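Local coordinates for glucose dehydrogenase (Serratia sp. FS14, PDB 7CDY), which is a calcium-binding beta-propeller protein of the glucose/sorbosone dehydrogenase family, at residues Gln115-Ser120 and Thr153-Gly158; Asn199-Ala204 and Met270-Gly275; Arg282-Ile287 and Arg297-Gly302. One frame throughout, in Å; residues are numbered along the deposited sequence.

Contact 1. Residues Gln115-Ser120 and Thr153-Gly158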
ATOM      1  N   GLN A 115      14.506   3.915   1.808  1.00 10.68           N
ATOM      2  CA  GLN A 115      14.243   5.302   1.486  1.00  9.68           C
ATOM      3  C   GLN A 115      15.350   6.171   2.074  1.00 10.50           C
ATOM      4  O   GLN A 115      15.687   6.056   3.259  1.00 12.54           O
ATOM      5  CB  GLN A 115      12.908   5.673   2.117  1.00  9.71           C
ATOM      6  CG  GLN A 115      12.466   7.090   1.854  1.00 12.05           C
ATOM      7  CD  GLN A 115      11.065   7.365   2.368  1.00 10.25           C
ATOM      8  OE1 GLN A 115      10.722   7.040   3.513  1.00 10.76           O
ATOM      9  NE2 GLN A 115      10.244   7.957   1.519  1.00 11.07           N
ATOM     10  N   GLN A 116      15.913   7.050   1.246  1.00 10.95           N
ATOM     11  CA  GLN A 116      16.914   7.998   1.686  1.00 11.57           C
ATOM     12  C   GLN A 116      16.622   9.341   1.033  1.00 12.14           C
ATOM     13  O   GLN A 116      16.186   9.385  -0.127  1.00 13.09           O
ATOM     14  CB  GLN A 116      18.322   7.556   1.281  1.00 13.71           C
ATOM     15  CG  GLN A 116      18.790   6.286   1.958  1.00 15.21           C
ATOM     16  CD  GLN A 116      19.050   6.457   3.445  1.00 15.85           C
ATOM     17  OE1 GLN A 116      18.868   7.534   4.011  1.00 19.75           O
ATOM     18  NE2 GLN A 116      19.486   5.383   4.086  1.00 19.79           N
ATOM     19  N   PRO A 117      16.837  10.449   1.748  1.00 11.43           N
ATOM     20  CA  PRO A 117      17.207  10.488   3.164  1.00 14.43           C
ATOM     21  C   PRO A 117      16.043  10.035   4.043  1.00 12.55           C
ATOM     22  O   PRO A 117      14.927   9.851   3.556  1.00 14.60           O
ATOM     23  CB  PRO A 117      17.504  11.977   3.401  1.00 15.67           C
ATOM     24  CG  PRO A 117      16.665  12.689   2.376  1.00 15.57           C
ATOM     25  CD  PRO A 117      16.697  11.796   1.169  1.00 12.17           C
ATOM     26  N   LYS A 118      16.308   9.814   5.322  1.00 12.18           N
ATOM     27  CA  LYS A 118      15.249   9.538   6.286  1.00 12.85           C
ATOM     28  C   LYS A 118      14.771  10.868   6.858  1.00 13.44           C
ATOM     29  O   LYS A 118      15.551  11.584   7.497  1.00 15.54           O
ATOM     30  CB  LYS A 118      15.772   8.629   7.399  1.00 12.13           C
ATOM     31  CG  LYS A 118      16.111   7.208   6.973  1.00 13.57           C
ATOM     32  CD  LYS A 118      16.757   6.448   8.132  1.00 13.14           C
ATOM     33  CE  LYS A 118      17.108   5.013   7.766  1.00 16.20           C
ATOM     34  NZ  LYS A 118      15.880   4.169   7.691  1.00 14.76           N
ATOM     35  N   LEU A 119      13.494  11.211   6.626  1.00 11.77           N
ATOM     36  CA  LEU A 119      12.982  12.506   7.048  1.00 12.63           C
ATOM     37  C   LEU A 119      11.733  12.440   7.915  1.00 12.73           C
ATOM     38  O   LEU A 119      11.234  13.495   8.323  1.00 15.45           O
ATOM     39  CB  LEU A 119      12.677  13.394   5.832  1.00 13.30           C
ATOM     40  CG  LEU A 119      13.869  13.720   4.926  1.00 13.54           C
ATOM     41  CD1 LEU A 119      13.416  14.492   3.694  1.00 14.88           C
ATOM     42  CD2 LEU A 119      14.936  14.510   5.673  1.00 16.35           C
ATOM     43  N   SER A 120      11.201  11.256   8.195  1.00 11.16           N
ATOM     44  CA  SER A 120       9.945  11.154   8.918  1.00 12.01           C
ATOM     45  C   SER A 120      10.147  11.186  10.427  1.00 11.04           C
ATOM     46  O   SER A 120      11.130  10.659  10.954  1.00 12.90           O
ATOM     47  CB  SER A 120       9.228   9.849   8.560  1.00 11.21           C
ATOM     48  OG  SER A 120       7.965   9.776   9.190  1.00 10.60           O
ATOM     49  N   THR A 153      14.277  15.185  -7.434  1.00 12.23           N
ATOM     50  CA  THR A 153      14.652  13.959  -8.124  1.00 13.13           C
ATOM     51  C   THR A 153      15.766  13.197  -7.424  1.00 11.58           C
ATOM     52  O   THR A 153      15.974  12.020  -7.734  1.00 13.95           O
ATOM     53  CB  THR A 153      15.056  14.250  -9.571  1.00 14.08           C
ATOM     54  OG1 THR A 153      16.213  15.092  -9.586  1.00 16.76           O
ATOM     55  CG2 THR A 153      13.911  14.923 -10.326  1.00 17.61           C
ATOM     56  N   ASP A 154      16.480  13.829  -6.496  1.00 11.76           N
ATOM     57  CA  ASP A 154      17.553  13.174  -5.761  1.00 13.66           C
ATOM     58  C   ASP A 154      17.103  12.623  -4.411  1.00 13.15           C
ATOM     59  O   ASP A 154      17.941  12.164  -3.632  1.00 15.24           O
ATOM     60  CB  ASP A 154      18.751  14.119  -5.598  1.00 16.64           C
ATOM     61  CG  ASP A 154      18.405  15.392  -4.846  1.00 21.75           C
ATOM     62  OD1 ASP A 154      17.220  15.789  -4.816  1.00 20.68           O
ATOM     63  OD2 ASP A 154      19.339  16.015  -4.296  1.00 31.12           O
ATOM     64  N   LYS A 155      15.800  12.647  -4.122  1.00 12.99           N
ATOM     65  CA  LYS A 155      15.263  12.182  -2.849  1.00 12.73           C
ATOM     66  C   LYS A 155      14.199  11.123  -3.089  1.00 10.73           C
ATOM     67  O   LYS A 155      13.405  11.232  -4.025  1.00 13.17           O
ATOM     68  CB  LYS A 155      14.700  13.356  -2.042  1.00 15.06           C
ATOM     69  CG  LYS A 155      15.824  14.287  -1.587  1.00 18.13           C
ATOM     70  CD  LYS A 155      15.371  15.398  -0.682  1.00 21.88           C
ATOM     71  CE  LYS A 155      16.548  16.325  -0.389  1.00 27.46           C
ATOM     72  NZ  LYS A 155      16.093  17.673   0.031  1.00 31.51           N
ATOM     73  N   LEU A 156      14.173  10.096  -2.238  1.00 10.66           N
ATOM     74  CA  LEU A 156      13.231   8.994  -2.396  1.00 10.34           C
ATOM     75  C   LEU A 156      11.888   9.242  -1.704  1.00 11.89           C
ATOM     76  O   LEU A 156      11.079   8.317  -1.563  1.00 14.80           O
ATOM     77  CB  LEU A 156      13.887   7.675  -1.985  1.00  9.80           C
ATOM     78  CG  LEU A 156      14.978   7.266  -2.972  1.00  9.13           C
ATOM     79  CD1 LEU A 156      15.854   6.186  -2.373  1.00 14.00           C
ATOM     80  CD2 LEU A 156      14.385   6.797  -4.293  1.00 12.59           C
ATOM     81  N   GLN A 157      11.612  10.479  -1.329  1.00 11.29           N
ATOM     82  CA  GLN A 157      10.321  10.868  -0.787  1.00 10.24           C
ATOM     83  C   GLN A 157       9.303  11.043  -1.904  1.00  9.37           C
ATOM     84  O   GLN A 157       9.592  11.663  -2.933  1.00 10.30           O
ATOM     85  CB  GLN A 157      10.475  12.215  -0.083  1.00 11.35           C
ATOM     86  CG  GLN A 157      10.927  12.126   1.359  1.00 15.45           C
ATOM     87  CD  GLN A 157      12.363  11.675   1.480  1.00 15.74           C
ATOM     88  OE1 GLN A 157      13.218  12.014   0.640  1.00 15.35           O
ATOM     89  NE2 GLN A 157      12.645  10.899   2.521  1.00 13.23           N
ATOM     90  N   GLY A 158       8.082  10.561  -1.675  1.00  9.13           N
ATOM     91  CA  GLY A 158       6.996  10.811  -2.617  1.00 11.16           C
ATOM     92  C   GLY A 158       7.214  10.183  -3.971  1.00  9.80           C
ATOM     93  O   GLY A 158       6.845  10.767  -4.997  1.00  9.81           O
TER
HETATM   94  O   HOH W   1      18.326  10.034  -1.972  1.00 21.43           O
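Gln-115, Gln-116 and Pro-117 meet Leu-156 and Gln-157 where two loops of the beta-propeller run against each other. One loop follows strand 109-114; the other precedes strand 160-163. The peptide bond before Pro-117 is cis. Three direct hydrogen bonds cross the contact. Leu-156 N donates to Gln-116 O over 3.0 Å. One water also donates to Gln-116 O, and it donates to Asp-154 O as well, so that Gln-116 O takes two bonds. Gln-157 NE2 donates to Pro-117 O at 2.7 Å, and this oxygen lies in the plane of the Gln-157 amide. Gln-115 NE2 gives a longer bond of 3.2 Å to Leu-156 O. It comes from above the carbonyl plane, 50° out of it, although the bond is nearly straight at the hydrogen (167°).

Carbon contacts lie beside these bonds. Leu-119 CD1 reaches Gln-157 CD at 3.7 Å, the two side chains crossing at about a right angle. Lys-155 CG packs on Pro-117 CD at 3.8 Å, while its NZ turns to a salt bridge with Glu-152.

A second shell sets the two glutamine amides, whose planes are only 14° apart. The Gln-115 chain is extended, with CG anti to the backbone N, and OE1 accepts from Thr-92 N and Asn-144 ND2. Its NE2 also donates to Gly-142 O. Asn-144 OD1 in turn accepts from Gln-157 NE2, so one asparagine helps to orient both amides. Nearby, a classic beta bulge sets Leu-119 and Ser-120 opposite the single residue Ala-90. The other end of the Gln-157 amide is poorly served: OE1 is buried with no hydrogen-bond partner in the model, and lies 3.5 Å from Pro-117 CD.

Contact 2. Residues Asn199-Ala204 and Met270-Gly275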
ATOM      1  N   ASN A 199      -3.437  -4.223 -12.101  1.00 12.04           N
ATOM      2  CA  ASN A 199      -4.694  -4.456 -12.803  1.00 13.24           C
ATOM      3  C   ASN A 199      -4.598  -5.804 -13.516  1.00 14.03           C
ATOM      4  O   ASN A 199      -3.722  -5.983 -14.377  1.00 15.40           O
ATOM      5  CB  ASN A 199      -4.931  -3.311 -13.789  1.00 12.92           C
ATOM      6  CG  ASN A 199      -6.260  -3.425 -14.530  1.00 14.05           C
ATOM      7  OD1 ASN A 199      -6.572  -4.473 -15.107  1.00 15.69           O
ATOM      8  ND2 ASN A 199      -7.044  -2.357 -14.522  1.00 14.21           N
ATOM      9  N   PRO A 200      -5.450  -6.779 -13.182  1.00 13.97           N
ATOM     10  CA  PRO A 200      -5.290  -8.133 -13.736  1.00 16.71           C
ATOM     11  C   PRO A 200      -5.656  -8.240 -15.201  1.00 18.28           C
ATOM     12  O   PRO A 200      -5.315  -9.246 -15.836  1.00 25.02           O
ATOM     13  CB  PRO A 200      -6.228  -8.979 -12.867  1.00 19.42           C
ATOM     14  CG  PRO A 200      -7.279  -8.021 -12.412  1.00 16.38           C
ATOM     15  CD  PRO A 200      -6.570  -6.697 -12.231  1.00 15.13           C
ATOM     16  N   TRP A 201      -6.322  -7.239 -15.758  1.00 16.08           N
ATOM     17  CA  TRP A 201      -6.731  -7.254 -17.154  1.00 18.52           C
ATOM     18  C   TRP A 201      -5.763  -6.515 -18.062  1.00 22.91           C
ATOM     19  O   TRP A 201      -5.479  -6.991 -19.167  1.00 24.00           O
ATOM     20  CB  TRP A 201      -8.156  -6.703 -17.280  1.00 19.87           C
ATOM     21  CG  TRP A 201      -9.070  -7.436 -16.339  1.00 19.92           C
ATOM     22  CD1 TRP A 201      -9.498  -8.727 -16.460  1.00 20.79           C
ATOM     23  CD2 TRP A 201      -9.612  -6.949 -15.101  1.00 19.53           C
ATOM     24  NE1 TRP A 201     -10.290  -9.068 -15.391  1.00 22.66           N
ATOM     25  CE2 TRP A 201     -10.375  -7.996 -14.541  1.00 21.07           C
ATOM     26  CE3 TRP A 201      -9.542  -5.726 -14.423  1.00 18.02           C
ATOM     27  CZ2 TRP A 201     -11.059  -7.860 -13.332  1.00 19.52           C
ATOM     28  CZ3 TRP A 201     -10.218  -5.594 -13.220  1.00 19.65           C
ATOM     29  CH2 TRP A 201     -10.962  -6.659 -12.687  1.00 19.33           C
ATOM     30  N   SER A 202      -5.216  -5.379 -17.614  1.00 18.68           N
ATOM     31  CA  SER A 202      -4.306  -4.599 -18.447  1.00 17.34           C
ATOM     32  C   SER A 202      -2.840  -4.858 -18.140  1.00 16.63           C
ATOM     33  O   SER A 202      -1.985  -4.548 -18.978  1.00 19.14           O
ATOM     34  CB  SER A 202      -4.506  -3.100 -18.228  1.00 19.11           C
ATOM     35  OG  SER A 202      -4.187  -2.750 -16.884  1.00 15.66           O
ATOM     36  N   GLY A 203      -2.522  -5.355 -16.950  1.00 15.08           N
ATOM     37  CA  GLY A 203      -1.139  -5.501 -16.557  1.00 16.20           C
ATOM     38  C   GLY A 203      -0.482  -4.241 -16.051  1.00 14.09           C
ATOM     39  O   GLY A 203       0.725  -4.253 -15.787  1.00 16.55           O
ATOM     40  N   ALA A 204      -1.235  -3.160 -15.884  1.00 13.49           N
ATOM     41  CA  ALA A 204      -0.683  -1.911 -15.376  1.00 11.65           C
ATOM     42  C   ALA A 204      -0.794  -1.839 -13.859  1.00 10.76           C
ATOM     43  O   ALA A 204      -1.800  -2.252 -13.272  1.00 12.69           O
ATOM     44  CB  ALA A 204      -1.427  -0.720 -15.976  1.00 13.65           C
ATOM     45  N   MET A 270      -6.240  -1.680  -1.605  0.64 10.35           N
ATOM     46  CA  MET A 270      -6.901  -1.716  -2.901  0.64 11.67           C
ATOM     47  C   MET A 270      -6.745  -3.097  -3.510  0.64  9.36           C
ATOM     48  O   MET A 270      -5.675  -3.705  -3.428  0.64  9.99           O
ATOM     49  CB  MET A 270      -6.410  -0.617  -3.866  0.64 17.83           C
ATOM     50  CG  MET A 270      -5.096  -0.908  -4.570  0.64 16.33           C
ATOM     51  SD  MET A 270      -4.481   0.423  -5.648  0.64 11.23           S
ATOM     52  CE  MET A 270      -5.715   0.482  -6.941  0.64 20.18           C
ATOM     53  N   ALA A 271      -7.822  -3.575  -4.121  1.00  9.80           N
ATOM     54  CA  ALA A 271      -7.851  -4.885  -4.760  1.00 11.42           C
ATOM     55  C   ALA A 271      -8.818  -4.866  -5.932  1.00  9.20           C
ATOM     56  O   ALA A 271      -9.950  -4.397  -5.793  1.00 11.12           O
ATOM     57  CB  ALA A 271      -8.279  -5.977  -3.774  1.00 12.60           C
ATOM     58  N   PHE A 272      -8.383  -5.396  -7.074  1.00 11.22           N
ATOM     59  CA  PHE A 272      -9.253  -5.638  -8.216  1.00 10.43           C
ATOM     60  C   PHE A 272      -9.932  -6.993  -8.056  1.00 12.61           C
ATOM     61  O   PHE A 272      -9.291  -7.979  -7.676  1.00 14.62           O
ATOM     62  CB  PHE A 272      -8.429  -5.671  -9.501  1.00 12.01           C
ATOM     63  CG  PHE A 272      -7.762  -4.365  -9.848  1.00 10.94           C
ATOM     64  CD1 PHE A 272      -8.424  -3.407 -10.611  1.00 12.10           C
ATOM     65  CD2 PHE A 272      -6.451  -4.107  -9.448  1.00 11.52           C
ATOM     66  CE1 PHE A 272      -7.795  -2.218 -10.950  1.00 12.37           C
ATOM     67  CE2 PHE A 272      -5.831  -2.920  -9.774  1.00 10.83           C
ATOM     68  CZ  PHE A 272      -6.495  -1.978 -10.527  1.00 11.62           C
ATOM     69  N   TYR A 273     -11.234  -7.056  -8.343  1.00 12.47           N
ATOM     70  CA  TYR A 273     -11.976  -8.307  -8.202  1.00 13.15           C
ATOM     71  C   TYR A 273     -12.020  -9.023  -9.550  1.00 15.42           C
ATOM     72  O   TYR A 273     -12.669  -8.556 -10.490  1.00 16.10           O
ATOM     73  CB  TYR A 273     -13.376  -8.097  -7.625  1.00 13.31           C
ATOM     74  CG  TYR A 273     -14.023  -9.421  -7.282  1.00 13.98           C
ATOM     75  CD1 TYR A 273     -13.823 -10.009  -6.036  1.00 14.26           C
ATOM     76  CD2 TYR A 273     -14.789 -10.110  -8.223  1.00 15.94           C
ATOM     77  CE1 TYR A 273     -14.391 -11.239  -5.722  1.00 17.98           C
ATOM     78  CE2 TYR A 273     -15.364 -11.345  -7.916  1.00 15.89           C
ATOM     79  CZ  TYR A 273     -15.157 -11.900  -6.668  1.00 16.02           C
ATOM     80  OH  TYR A 273     -15.726 -13.119  -6.356  1.00 17.63           O
ATOM     81  N   ASP A 274     -11.329 -10.163  -9.631  1.00 16.99           N
ATOM     82  CA  ASP A 274     -11.279 -10.996 -10.829  1.00 19.17           C
ATOM     83  C   ASP A 274     -11.708 -12.428 -10.519  1.00 23.70           C
ATOM     84  O   ASP A 274     -11.290 -13.374 -11.194  1.00 24.87           O
ATOM     85  CB  ASP A 274      -9.878 -10.957 -11.448  1.00 20.03           C
ATOM     86  CG  ASP A 274      -9.828 -11.532 -12.861  1.00 25.34           C
ATOM     87  OD1 ASP A 274     -10.847 -11.484 -13.583  1.00 22.60           O
ATOM     88  OD2 ASP A 274      -8.748 -12.033 -13.246  1.00 31.53           O
ATOM     89  N   GLY A 275     -12.534 -12.604  -9.486  1.00 19.74           N
ATOM     90  CA  GLY A 275     -13.009 -13.919  -9.108  1.00 20.06           C
ATOM     91  C   GLY A 275     -14.236 -14.334  -9.897  1.00 21.00           C
ATOM     92  O   GLY A 275     -14.766 -13.596 -10.724  1.00 23.45           O
TER
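Phe-272 packs against Asn-199, Pro-200 and Trp-201, joining two neighbouring sheets of the beta-propeller. Phe-272 is on edge strand 267-273. The other three belong to the turn between strands 192-198 and 205-210. Phe-272 CB meets Pro-200 CD at 3.5 Å. CG is anti to the carbonyl carbon (chi1 -64°), which sets it 3.5 Å from the same Pro-200 CD. CD1 meets Trp-201 CZ3 at 3.8 Å. CD2 and CE2 come near Asn-199 CA. That carbon sits over the ring face, offset toward the rim, in a CH-pi contact 3.8 Å from the centroid. CE1 reaches Asn-199 ND2 at 3.7 Å. At the tip, CZ meets Asn-199 CA and CB.

Asn-199 also shapes the turn. Its OD1 accepts from Trp-201 N in an Asx turn and from Ser-202 N in an Asx motif. The first donor lies in the carbonyl plane and the second 53° out of it. Trp-206 of strand 205-210 meets the Phe-272 ring edge-to-face.

Trp-201 extends the contact to Tyr-273 and Asp-274. Pro-200 CG sits over the centre of one indole face. Asp-274 OD1 accepts a weak hydrogen bond from Trp-201 NE1 at 3.1 Å, and a salt bridge ties the same oxygen to Arg-282. Beside it, the edge of the indole brings CZ2 to within 3.3 Å of Tyr-273 O.

Contact 3. Residues Arg282-Ile287 and Arg297-Gly302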
ATOM      1  N   ARG A 282     -17.058  -8.520 -10.724  1.00 19.18           N
ATOM      2  CA  ARG A 282     -15.957  -8.572 -11.675  1.00 17.88           C
ATOM      3  C   ARG A 282     -15.790  -7.216 -12.347  1.00 16.90           C
ATOM      4  O   ARG A 282     -16.768  -6.509 -12.609  1.00 18.62           O
ATOM      5  CB  ARG A 282     -16.199  -9.671 -12.714  1.00 19.85           C
ATOM      6  CG  ARG A 282     -16.178 -11.078 -12.114  1.00 21.34           C
ATOM      7  CD  ARG A 282     -16.342 -12.172 -13.175  1.00 22.92           C
ATOM      8  NE  ARG A 282     -15.505 -11.942 -14.347  1.00 23.45           N
ATOM      9  CZ  ARG A 282     -14.195 -12.157 -14.386  1.00 22.33           C
ATOM     10  NH1 ARG A 282     -13.564 -12.618 -13.316  1.00 23.75           N
ATOM     11  NH2 ARG A 282     -13.515 -11.908 -15.499  1.00 29.90           N
ATOM     12  N   HIS A 283     -14.534  -6.839 -12.584  1.00 15.08           N
ATOM     13  CA  HIS A 283     -14.184  -5.548 -13.173  1.00 16.12           C
ATOM     14  C   HIS A 283     -14.477  -4.373 -12.239  1.00 16.54           C
ATOM     15  O   HIS A 283     -14.678  -3.246 -12.689  1.00 17.25           O
ATOM     16  CB  HIS A 283     -14.776  -5.360 -14.576  1.00 18.63           C
ATOM     17  CG  HIS A 283     -14.279  -6.374 -15.559  1.00 20.47           C
ATOM     18  ND1 HIS A 283     -13.004  -6.337 -16.083  1.00 22.10           N
ATOM     19  CD2 HIS A 283     -14.868  -7.479 -16.075  1.00 24.20           C
ATOM     20  CE1 HIS A 283     -12.837  -7.364 -16.898  1.00 26.28           C
ATOM     21  NE2 HIS A 283     -13.953  -8.071 -16.912  1.00 25.39           N
ATOM     22  N   SER A 284     -14.484  -4.633 -10.936  1.00 13.30           N
ATOM     23  CA  SER A 284     -14.556  -3.598  -9.918  1.00 14.38           C
ATOM     24  C   SER A 284     -13.224  -3.501  -9.184  1.00 12.02           C
ATOM     25  O   SER A 284     -12.465  -4.474  -9.101  1.00 13.69           O
ATOM     26  CB  SER A 284     -15.680  -3.879  -8.914  1.00 16.71           C
ATOM     27  OG  SER A 284     -16.953  -3.601  -9.478  1.00 21.17           O
ATOM     28  N   LEU A 285     -12.966  -2.313  -8.638  1.00 13.11           N
ATOM     29  CA  LEU A 285     -11.796  -2.024  -7.819  1.00 11.78           C
ATOM     30  C   LEU A 285     -12.302  -1.635  -6.438  1.00 11.25           C
ATOM     31  O   LEU A 285     -13.126  -0.724  -6.309  1.00 11.07           O
ATOM     32  CB  LEU A 285     -11.004  -0.872  -8.440  1.00 13.14           C
ATOM     33  CG  LEU A 285      -9.856  -0.304  -7.613  1.00 11.50           C
ATOM     34  CD1 LEU A 285      -8.842  -1.401  -7.329  1.00 14.63           C
ATOM     35  CD2 LEU A 285      -9.202   0.871  -8.333  1.00 15.97           C
ATOM     36  N   PHE A 286     -11.842  -2.340  -5.419  1.00  9.79           N
ATOM     37  CA  PHE A 286     -12.268  -2.092  -4.050  1.00  8.91           C
ATOM     38  C   PHE A 286     -11.170  -1.366  -3.280  1.00  9.02           C
ATOM     39  O   PHE A 286      -9.989  -1.726  -3.371  1.00 10.61           O
ATOM     40  CB  PHE A 286     -12.586  -3.421  -3.364  1.00 12.61           C
ATOM     41  CG  PHE A 286     -13.846  -4.062  -3.856  1.00 11.20           C
ATOM     42  CD1 PHE A 286     -13.837  -4.922  -4.949  1.00 12.44           C
ATOM     43  CD2 PHE A 286     -15.049  -3.793  -3.237  1.00 10.88           C
ATOM     44  CE1 PHE A 286     -15.009  -5.510  -5.401  1.00 16.03           C
ATOM     45  CE2 PHE A 286     -16.223  -4.382  -3.671  1.00 14.70           C
ATOM     46  CZ  PHE A 286     -16.198  -5.243  -4.761  1.00 17.14           C
ATOM     47  N   ILE A 287     -11.565  -0.350  -2.506  1.00 10.09           N
ATOM     48  CA  ILE A 287     -10.635   0.516  -1.788  1.00  9.89           C
ATOM     49  C   ILE A 287     -11.173   0.755  -0.385  1.00  8.60           C
ATOM     50  O   ILE A 287     -12.353   1.075  -0.223  1.00  9.44           O
ATOM     51  CB  ILE A 287     -10.470   1.860  -2.527  1.00  8.99           C
ATOM     52  CG1 ILE A 287      -9.821   1.639  -3.906  1.00 10.01           C
ATOM     53  CG2 ILE A 287      -9.679   2.858  -1.673  1.00 10.74           C
ATOM     54  CD1 ILE A 287      -9.884   2.866  -4.811  1.00 10.62           C
ATOM     55  N   ARG A 297     -16.388   0.724  -3.748  1.00 10.57           N
ATOM     56  CA  ARG A 297     -16.328  -0.114  -4.939  1.00 11.46           C
ATOM     57  C   ARG A 297     -16.441   0.766  -6.175  1.00 10.28           C
ATOM     58  O   ARG A 297     -17.459   1.443  -6.370  1.00 13.19           O
ATOM     59  CB  ARG A 297     -17.445  -1.158  -4.948  1.00 14.35           C
ATOM     60  CG  ARG A 297     -17.361  -2.076  -6.159  1.00 14.78           C
ATOM     61  CD  ARG A 297     -18.394  -3.177  -6.110  1.00 25.61           C
ATOM     62  NE  ARG A 297     -19.718  -2.693  -6.461  1.00 21.93           N
ATOM     63  CZ  ARG A 297     -20.261  -2.818  -7.667  1.00 31.29           C
ATOM     64  NH1 ARG A 297     -19.585  -3.404  -8.645  1.00 32.16           N
ATOM     65  NH2 ARG A 297     -21.480  -2.350  -7.899  1.00 30.77           N
ATOM     66  N   LEU A 298     -15.405   0.759  -7.013  1.00 11.17           N
ATOM     67  CA  LEU A 298     -15.409   1.494  -8.272  1.00 10.85           C
ATOM     68  C   LEU A 298     -15.644   0.514  -9.414  1.00 12.54           C
ATOM     69  O   LEU A 298     -14.892  -0.456  -9.566  1.00 12.54           O
ATOM     70  CB  LEU A 298     -14.080   2.217  -8.483  1.00 11.28           C
ATOM     71  CG  LEU A 298     -13.663   3.196  -7.386  1.00 10.23           C
ATOM     72  CD1 LEU A 298     -12.355   3.871  -7.743  1.00 12.26           C
ATOM     73  CD2 LEU A 298     -14.765   4.228  -7.191  1.00 12.56           C
ATOM     74  N   THR A 299     -16.673   0.764 -10.222  1.00 11.63           N
ATOM     75  CA  THR A 299     -16.898  -0.036 -11.418  1.00 12.85           C
ATOM     76  C   THR A 299     -16.017   0.501 -12.536  1.00 14.71           C
ATOM     77  O   THR A 299     -15.978   1.710 -12.772  1.00 13.63           O
ATOM     78  CB  THR A 299     -18.372   0.058 -11.817  1.00 15.42           C
ATOM     79  OG1 THR A 299     -19.187  -0.461 -10.760  1.00 18.69           O
ATOM     80  CG2 THR A 299     -18.636  -0.739 -13.090  1.00 17.23           C
ATOM     81  N   LEU A 300     -15.302  -0.393 -13.222  1.00 13.79           N
ATOM     82  CA  LEU A 300     -14.354   0.002 -14.255  1.00 14.45           C
ATOM     83  C   LEU A 300     -14.833  -0.441 -15.629  1.00 15.60           C
ATOM     84  O   LEU A 300     -15.388  -1.531 -15.786  1.00 17.96           O
ATOM     85  CB  LEU A 300     -12.983  -0.632 -14.021  1.00 14.62           C
ATOM     86  CG  LEU A 300     -12.363  -0.456 -12.643  1.00 12.69           C
ATOM     87  CD1 LEU A 300     -11.026  -1.204 -12.570  1.00 15.36           C
ATOM     88  CD2 LEU A 300     -12.192   1.026 -12.331  1.00 14.54           C
ATOM     89  N   GLU A 301     -14.597   0.410 -16.614  1.00 16.02           N
ATOM     90  CA  GLU A 301     -14.710   0.053 -18.025  1.00 17.28           C
ATOM     91  C   GLU A 301     -13.339   0.357 -18.621  1.00 13.80           C
ATOM     92  O   GLU A 301     -13.027   1.510 -18.933  1.00 16.42           O
ATOM     93  CB  GLU A 301     -15.840   0.826 -18.694  1.00 19.09           C
ATOM     94  CG  GLU A 301     -17.213   0.331 -18.263  1.00 23.46           C
ATOM     95  CD  GLU A 301     -18.370   1.108 -18.871  1.00 29.49           C
ATOM     96  OE1 GLU A 301     -18.135   1.973 -19.740  1.00 29.55           O
ATOM     97  OE2 GLU A 301     -19.526   0.846 -18.472  1.00 33.56           O
ATOM     98  N   GLY A 302     -12.503  -0.671 -18.731  1.00 18.32           N
ATOM     99  CA  GLY A 302     -11.115  -0.429 -19.083  1.00 16.69           C
ATOM    100  C   GLY A 302     -10.455   0.439 -18.029  1.00 16.87           C
ATOM    101  O   GLY A 302     -10.489   0.130 -16.831  1.00 19.97           O
TER
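Ser-284 to Phe-286 pair with Arg-297 to Thr-299 in antiparallel register. Backbone bonds come first. Leu-285 and Leu-298 form the hydrogen-bonded pair: each N donates to the other's O at 2.8 Å, and the bond from Leu-298 N to Leu-285 O is almost perfectly straight (179°). Leu-300 N adds a bond of 3.0 Å to His-283 O, just before strand 284-289 begins. Ser-284 with Thr-299 and Phe-286 with Arg-297 are the non-hydrogen-bonded pairs on either side. CA-H...O contacts accompany these pairs, such as Ser-284 CA to Leu-298 O at 3.2 Å.

Polar side-chain contact centres on Arg-297. Its NH1 donates to Ser-284 OG at 2.8 Å. The hydroxyl meets the edge of the guanidinium but is tilted 23° from its plane, and the bond is bent. Arg-297 NE is taken by a salt bridge with Glu-309 on the next strand, so this group spans three strands.

The ring contact lies on the same face of the sheet. Arg-297 CG is anti to the backbone N (chi1 -178°), and the chain runs beside Phe-286, both pointing the same way. CG sits over the ring face, 3.9 Å from the centroid, in a CH-pi contact. CD approaches the ring at CZ of Phe-286, 3.3 Å away. Trp-281 meets this ring edge-to-face.

Leu-285 and Leu-298 point to the opposite face, and the remaining contacts are aliphatic. Leu-285 CB lies 4.1 Å from Leu-300 CD1, and Ile-287 CD1 touches Leu-298 CD1. Trp-206 of the neighbouring sheet packs on Leu-285 and Leu-300. This is a beta hairpin forming the two middle strands of a four-stranded antiparallel blade, as in beta-propellers.

Contact 3 is buried, while contacts 1 and 2 are only partly so. Contact 3 lies within the sheet that contact 2 reaches through strand 267-273. Strands 267-273 and 284-289 are neighbours, and Ala-271 O and Phe-286 N, 2.8 Å apart, probably hydrogen-bond. Trp-201 also packs on His-283. The centres of contacts 2 and 3 are about 9 Å apart. Contact 1 stands alone on the other side of the chain's centre, its centre about 29 Å from that of contact 2 and 32 Å from that of contact 3. The chemistry follows the place: amide groups and a water join irregular loops in contact 1, rings and a proline join two sheets in contact 2, and regular backbone pairing works within one sheet in contact 3.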